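Long-range contact in hydrazine synthase subunit beta (Candidatus Kuenenia stuttgartiensis, PDB 5C2V), which serves as the beta subunit of the hydrazine synthase complex, which condenses nitric oxide with ammonium, and may modulate passage of the hydroxylamine intermediate between active sites: residues L27-F39 with G49-V62. Sequence-based numbering, arbitrary orientation.
Sequences LFISNQSGHSVTF and GEVAVRVQPEASAV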
loop_
_atom_site.group_PDB
_atom_site.type_symbol
_atom_site.label_atom_id
_atom_site.label_comp_id
_atom_site.label_asym_id
_atom_site.label_seq_id
_atom_site.Cartn_x
_atom_site.Cartn_y
_atom_site.Cartn_z
ATOM N N LEU B 27 48.348 23.386 -27.628
ATOM C CA LEU B 27 47.297 22.577 -28.231
ATOM C C LEU B 27 47.522 22.427 -29.732
ATOM O O LEU B 27 47.856 23.395 -30.422
ATOM C CB LEU B 27 45.924 23.199 -27.969
ATOM C CG LEU B 27 45.430 23.192 -26.522
ATOM C CD1 LEU B 27 44.338 24.229 -26.325
ATOM C CD2 LEU B 27 44.927 21.808 -26.151
ATOM N N PHE B 28 47.332 21.210 -30.231
ATOM C CA PHE B 28 47.504 20.924 -31.649
ATOM C C PHE B 28 46.197 20.440 -32.257
ATOM O O PHE B 28 45.709 19.358 -31.929
ATOM C CB PHE B 28 48.602 19.881 -31.861
ATOM C CG PHE B 28 49.870 20.176 -31.114
ATOM C CD1 PHE B 28 50.070 19.681 -29.837
ATOM C CD2 PHE B 28 50.860 20.954 -31.687
ATOM C CE1 PHE B 28 51.235 19.954 -29.147
ATOM C CE2 PHE B 28 52.029 21.229 -31.004
ATOM C CZ PHE B 28 52.217 20.728 -29.732
ATOM N N ILE B 29 45.634 21.245 -33.149
ATOM C CA ILE B 29 44.352 20.920 -33.755
ATOM C C ILE B 29 44.521 20.436 -35.188
ATOM O O ILE B 29 45.087 21.137 -36.018
ATOM C CB ILE B 29 43.402 22.131 -33.752
ATOM C CG1 ILE B 29 43.040 22.545 -32.323
ATOM C CG2 ILE B 29 42.160 21.815 -34.534
ATOM C CD1 ILE B 29 43.931 23.623 -31.751
ATOM N N SER B 30 44.020 19.244 -35.486
ATOM C CA SER B 30 44.079 18.754 -36.853
ATOM C C SER B 30 42.889 19.301 -37.624
ATOM O O SER B 30 41.744 19.020 -37.284
ATOM C CB SER B 30 44.087 17.225 -36.890
ATOM O OG SER B 30 45.215 16.705 -36.210
ATOM N N ASN B 31 43.160 20.087 -38.659
ATOM C CA ASN B 31 42.094 20.652 -39.472
ATOM C C ASN B 31 41.837 19.772 -40.685
ATOM O O ASN B 31 42.673 19.677 -41.583
ATOM C CB ASN B 31 42.443 22.077 -39.907
ATOM C CG ASN B 31 42.716 22.995 -38.731
ATOM O OD1 ASN B 31 42.081 22.885 -37.681
ATOM N ND2 ASN B 31 43.665 23.909 -38.901
ATOM N N GLN B 32 40.672 19.134 -40.709
ATOM C CA GLN B 32 40.356 18.166 -41.750
ATOM C C GLN B 32 40.164 18.845 -43.099
ATOM O O GLN B 32 40.645 18.359 -44.124
ATOM C CB GLN B 32 39.102 17.371 -41.380
ATOM C CG GLN B 32 38.834 16.192 -42.297
ATOM C CD GLN B 32 37.452 15.603 -42.107
ATOM O OE1 GLN B 32 36.470 16.329 -41.950
ATOM N NE2 GLN B 32 37.368 14.277 -42.119
ATOM N N SER B 33 39.462 19.971 -43.092
ATOM C CA SER B 33 39.174 20.696 -44.322
ATOM C C SER B 33 40.259 21.721 -44.637
ATOM O O SER B 33 40.250 22.336 -45.701
ATOM C CB SER B 33 37.812 21.386 -44.223
ATOM O OG SER B 33 36.787 20.451 -43.939
ATOM N N GLY B 34 41.192 21.902 -43.708
ATOM C CA GLY B 34 42.266 22.861 -43.891
ATOM C C GLY B 34 43.571 22.227 -44.331
ATOM O O GLY B 34 44.495 22.926 -44.748
ATOM N N HIS B 35 43.637 20.900 -44.238
ATOM C CA HIS B 35 44.831 20.136 -44.600
ATOM C C HIS B 35 46.068 20.646 -43.865
ATOM O O HIS B 35 47.165 20.685 -44.424
ATOM C CB HIS B 35 45.056 20.178 -46.113
ATOM C CG HIS B 35 43.836 19.837 -46.911
ATOM N ND1 HIS B 35 43.472 18.538 -47.195
ATOM C CD2 HIS B 35 42.896 20.624 -47.481
ATOM C CE1 HIS B 35 42.360 18.540 -47.906
ATOM N NE2 HIS B 35 41.988 19.794 -48.096
ATOM N N SER B 36 45.878 21.035 -42.608
ATOM C CA SER B 36 46.957 21.580 -41.792
ATOM C C SER B 36 46.685 21.363 -40.307
ATOM O O SER B 36 45.670 20.781 -39.930
ATOM C CB SER B 36 47.142 23.071 -42.079
ATOM O OG SER B 36 45.950 23.792 -41.818
ATOM N N VAL B 37 47.601 21.836 -39.468
ATOM C CA VAL B 37 47.458 21.717 -38.020
ATOM C C VAL B 37 47.655 23.070 -37.343
ATOM O O VAL B 37 48.671 23.732 -37.543
ATOM C CB VAL B 37 48.458 20.703 -37.428
ATOM C CG1 VAL B 37 48.402 20.723 -35.908
ATOM C CG2 VAL B 37 48.180 19.303 -37.957
ATOM N N THR B 38 46.675 23.474 -36.541
ATOM C CA THR B 38 46.723 24.754 -35.845
ATOM C C THR B 38 47.388 24.627 -34.477
ATOM O O THR B 38 47.042 23.746 -33.685
ATOM C CB THR B 38 45.310 25.343 -35.665
ATOM O OG1 THR B 38 44.668 25.452 -36.941
ATOM C CG2 THR B 38 45.379 26.718 -35.016
ATOM N N PHE B 39 48.347 25.510 -34.211
ATOM C CA PHE B 39 49.015 25.562 -32.915
ATOM C C PHE B 39 48.381 26.637 -32.041
ATOM O O PHE B 39 48.187 27.768 -32.487
ATOM C CB PHE B 39 50.514 25.845 -33.073
ATOM C CG PHE B 39 51.309 24.694 -33.633
ATOM C CD1 PHE B 39 50.685 23.548 -34.102
ATOM C CD2 PHE B 39 52.692 24.760 -33.681
ATOM C CE1 PHE B 39 51.425 22.498 -34.616
ATOM C CE2 PHE B 39 53.436 23.714 -34.190
ATOM C CZ PHE B 39 52.803 22.581 -34.657
ATOM N N GLY B 49 50.395 29.727 -34.826
ATOM C CA GLY B 49 50.805 29.312 -36.153
ATOM C C GLY B 49 49.936 28.228 -36.759
ATOM O O GLY B 49 49.131 27.599 -36.071
ATOM N N GLU B 50 50.108 28.008 -38.059
ATOM C CA GLU B 50 49.426 26.927 -38.755
ATOM C C GLU B 50 50.423 26.171 -39.628
ATOM O O GLU B 50 50.991 26.735 -40.565
ATOM C CB GLU B 50 48.270 27.477 -39.594
ATOM C CG GLU B 50 47.402 26.419 -40.253
ATOM C CD GLU B 50 46.167 27.014 -40.904
ATOM O OE1 GLU B 50 45.976 28.244 -40.800
ATOM O OE2 GLU B 50 45.388 26.254 -41.519
ATOM N N VAL B 51 50.630 24.894 -39.324
ATOM C CA VAL B 51 51.627 24.091 -40.025
ATOM C C VAL B 51 50.990 23.200 -41.085
ATOM O O VAL B 51 50.113 22.391 -40.784
ATOM C CB VAL B 51 52.427 23.210 -39.047
ATOM C CG1 VAL B 51 53.446 22.370 -39.802
ATOM C CG2 VAL B 51 53.110 24.070 -37.997
ATOM N N ALA B 52 51.444 23.346 -42.325
ATOM C CA ALA B 52 50.879 22.595 -43.439
ATOM C C ALA B 52 51.284 21.124 -43.408
ATOM O O ALA B 52 52.455 20.789 -43.230
ATOM C CB ALA B 52 51.295 23.225 -44.759
ATOM N N VAL B 53 50.295 20.253 -43.578
ATOM C CA VAL B 53 50.519 18.817 -43.684
ATOM C C VAL B 53 49.841 18.292 -44.942
ATOM O O VAL B 53 49.336 19.068 -45.754
ATOM C CB VAL B 53 49.989 18.049 -42.458
ATOM C CG1 VAL B 53 50.806 18.385 -41.219
ATOM C CG2 VAL B 53 48.512 18.340 -42.243
ATOM N N ARG B 54 49.833 16.974 -45.104
ATOM C CA ARG B 54 49.216 16.355 -46.271
ATOM C C ARG B 54 47.691 16.400 -46.176
ATOM O O ARG B 54 47.131 16.998 -45.258
ATOM C CB ARG B 54 49.694 14.912 -46.432
ATOM C CG ARG B 54 51.204 14.746 -46.410
ATOM C CD ARG B 54 51.889 15.733 -47.339
ATOM N NE ARG B 54 53.338 15.559 -47.344
ATOM C CZ ARG B 54 54.194 16.441 -47.850
ATOM N NH1 ARG B 54 53.747 17.565 -48.392
ATOM N NH2 ARG B 54 55.497 16.200 -47.812
ATOM N N VAL B 55 47.030 15.768 -47.140
ATOM C CA VAL B 55 45.581 15.866 -47.288
ATOM C C VAL B 55 44.789 15.225 -46.142
ATOM O O VAL B 55 45.012 14.065 -45.790
ATOM C CB VAL B 55 45.129 15.224 -48.618
ATOM C CG1 VAL B 55 43.678 15.563 -48.911
ATOM C CG2 VAL B 55 46.024 15.689 -49.757
ATOM N N GLN B 56 43.865 16.002 -45.579
ATOM C CA GLN B 56 42.870 15.524 -44.615
ATOM C C GLN B 56 43.448 14.909 -43.330
ATOM O O GLN B 56 43.257 13.719 -43.070
ATOM C CB GLN B 56 41.964 14.497 -45.309
ATOM C CG GLN B 56 40.681 14.172 -44.581
ATOM C CD GLN B 56 39.758 13.308 -45.402
ATOM O OE1 GLN B 56 39.672 13.442 -46.622
ATOM N NE2 GLN B 56 39.069 12.407 -44.736
ATOM N N PRO B 57 44.201 15.699 -42.541
ATOM C CA PRO B 57 44.606 15.117 -41.256
ATOM C C PRO B 57 43.424 14.864 -40.315
ATOM O O PRO B 57 42.675 15.799 -40.033
ATOM C CB PRO B 57 45.536 16.185 -40.679
ATOM C CG PRO B 57 45.021 17.467 -41.254
ATOM C CD PRO B 57 44.537 17.130 -42.640
ATOM N N GLU B 58 43.245 13.636 -39.836
ATOM C CA GLU B 58 42.286 13.391 -38.757
ATOM C C GLU B 58 42.816 13.144 -37.336
ATOM O O GLU B 58 42.019 13.029 -36.404
ATOM C CB GLU B 58 41.360 12.258 -39.181
ATOM C CG GLU B 58 40.516 12.714 -40.353
ATOM C CD GLU B 58 39.613 11.654 -40.916
ATOM O OE1 GLU B 58 39.735 10.475 -40.523
ATOM O OE2 GLU B 58 38.761 12.022 -41.749
ATOM N N ALA B 59 44.130 13.075 -37.152
ATOM C CA ALA B 59 44.665 12.758 -35.826
ATOM C C ALA B 59 46.104 13.219 -35.630
ATOM O O ALA B 59 46.843 13.401 -36.595
ATOM C CB ALA B 59 44.560 11.259 -35.564
ATOM N N SER B 60 46.500 13.385 -34.370
ATOM C CA SER B 60 47.871 13.762 -34.039
ATOM C C SER B 60 48.294 13.280 -32.649
ATOM O O SER B 60 47.472 13.184 -31.738
ATOM C CB SER B 60 48.042 15.279 -34.141
ATOM O OG SER B 60 47.135 15.955 -33.289
ATOM N N ALA B 61 49.583 12.989 -32.497
ATOM C CA ALA B 61 50.140 12.590 -31.206
ATOM C C ALA B 61 51.471 13.295 -30.946
ATOM O O ALA B 61 52.280 13.468 -31.857
ATOM C CB ALA B 61 50.319 11.081 -31.144
ATOM N N VAL B 62 51.690 13.694 -29.697
ATOM C CA VAL B 62 52.899 14.422 -29.324
ATOM C C VAL B 62 53.908 13.508 -28.632
ATOM O O VAL B 62 53.534 12.644 -27.840
ATOM C CB VAL B 62 52.569 15.610 -28.394
ATOM C CG1 VAL B 62 53.798 16.482 -28.176
ATOM C CG2 VAL B 62 51.428 16.430 -28.967
#
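Val-51 and Phe-39 meet within one blade of a beta-propeller, on the buried face of an antiparallel strand pair, the face turned to the next blade. The methyl CG2 of Val-51 makes a CH-pi contact over one face of the Phe-39 ring, 4.0 Å from its centroid, while Phe-28 CE2 lies against the opposite face. Phe-28 in turn touches Val-62, CE1 to CG2, and shows how one blade is packed against the next. Beneath this apolar layer the backbones are joined by a reciprocal pair of bonds between Val-37 and Val-51, each with N to O at 2.9 Å.

Strands 36-41 and 46-52 are the third and fourth strands of the first four-stranded blade. After 46-52 the chain crosses through residues 53-56 to the innermost strand of the next blade, 57-62, which runs by strand 26-31 with no ladder between them. Side chains fill this interface: the Pro-57 ring settles on the turn after strand 26-31, with CG 3.2 Å from Asn-31 O, and its side chain also touches Val-71 of the second blade.

His-35 ties the crossing loop down at its edge, ND1 accepting from Gln-56 N at 3.0 Å with the donor tilted 24° from the ring plane; NE2 is bonded to Tyr-2 N. Deeper in, Gln-32 NE2 and Gln-56 NE2 reach Glu-58 OE2 from opposite faces of the carboxylate, Gln-32 at 2.7 Å, and Trp-98 NE1 holds the other oxygen.

The sheet's other face is looser. Ala-52 and Glu-50 are exposed there, and Glu-50, extended with CG anti to the backbone N (chi1 -174°), lays its carboxylate beside Ser-36, whose OG donates to the anti lone pair of OE2. Farther out, Arg-54 turns from the first blade to a salt bridge with Glu-92.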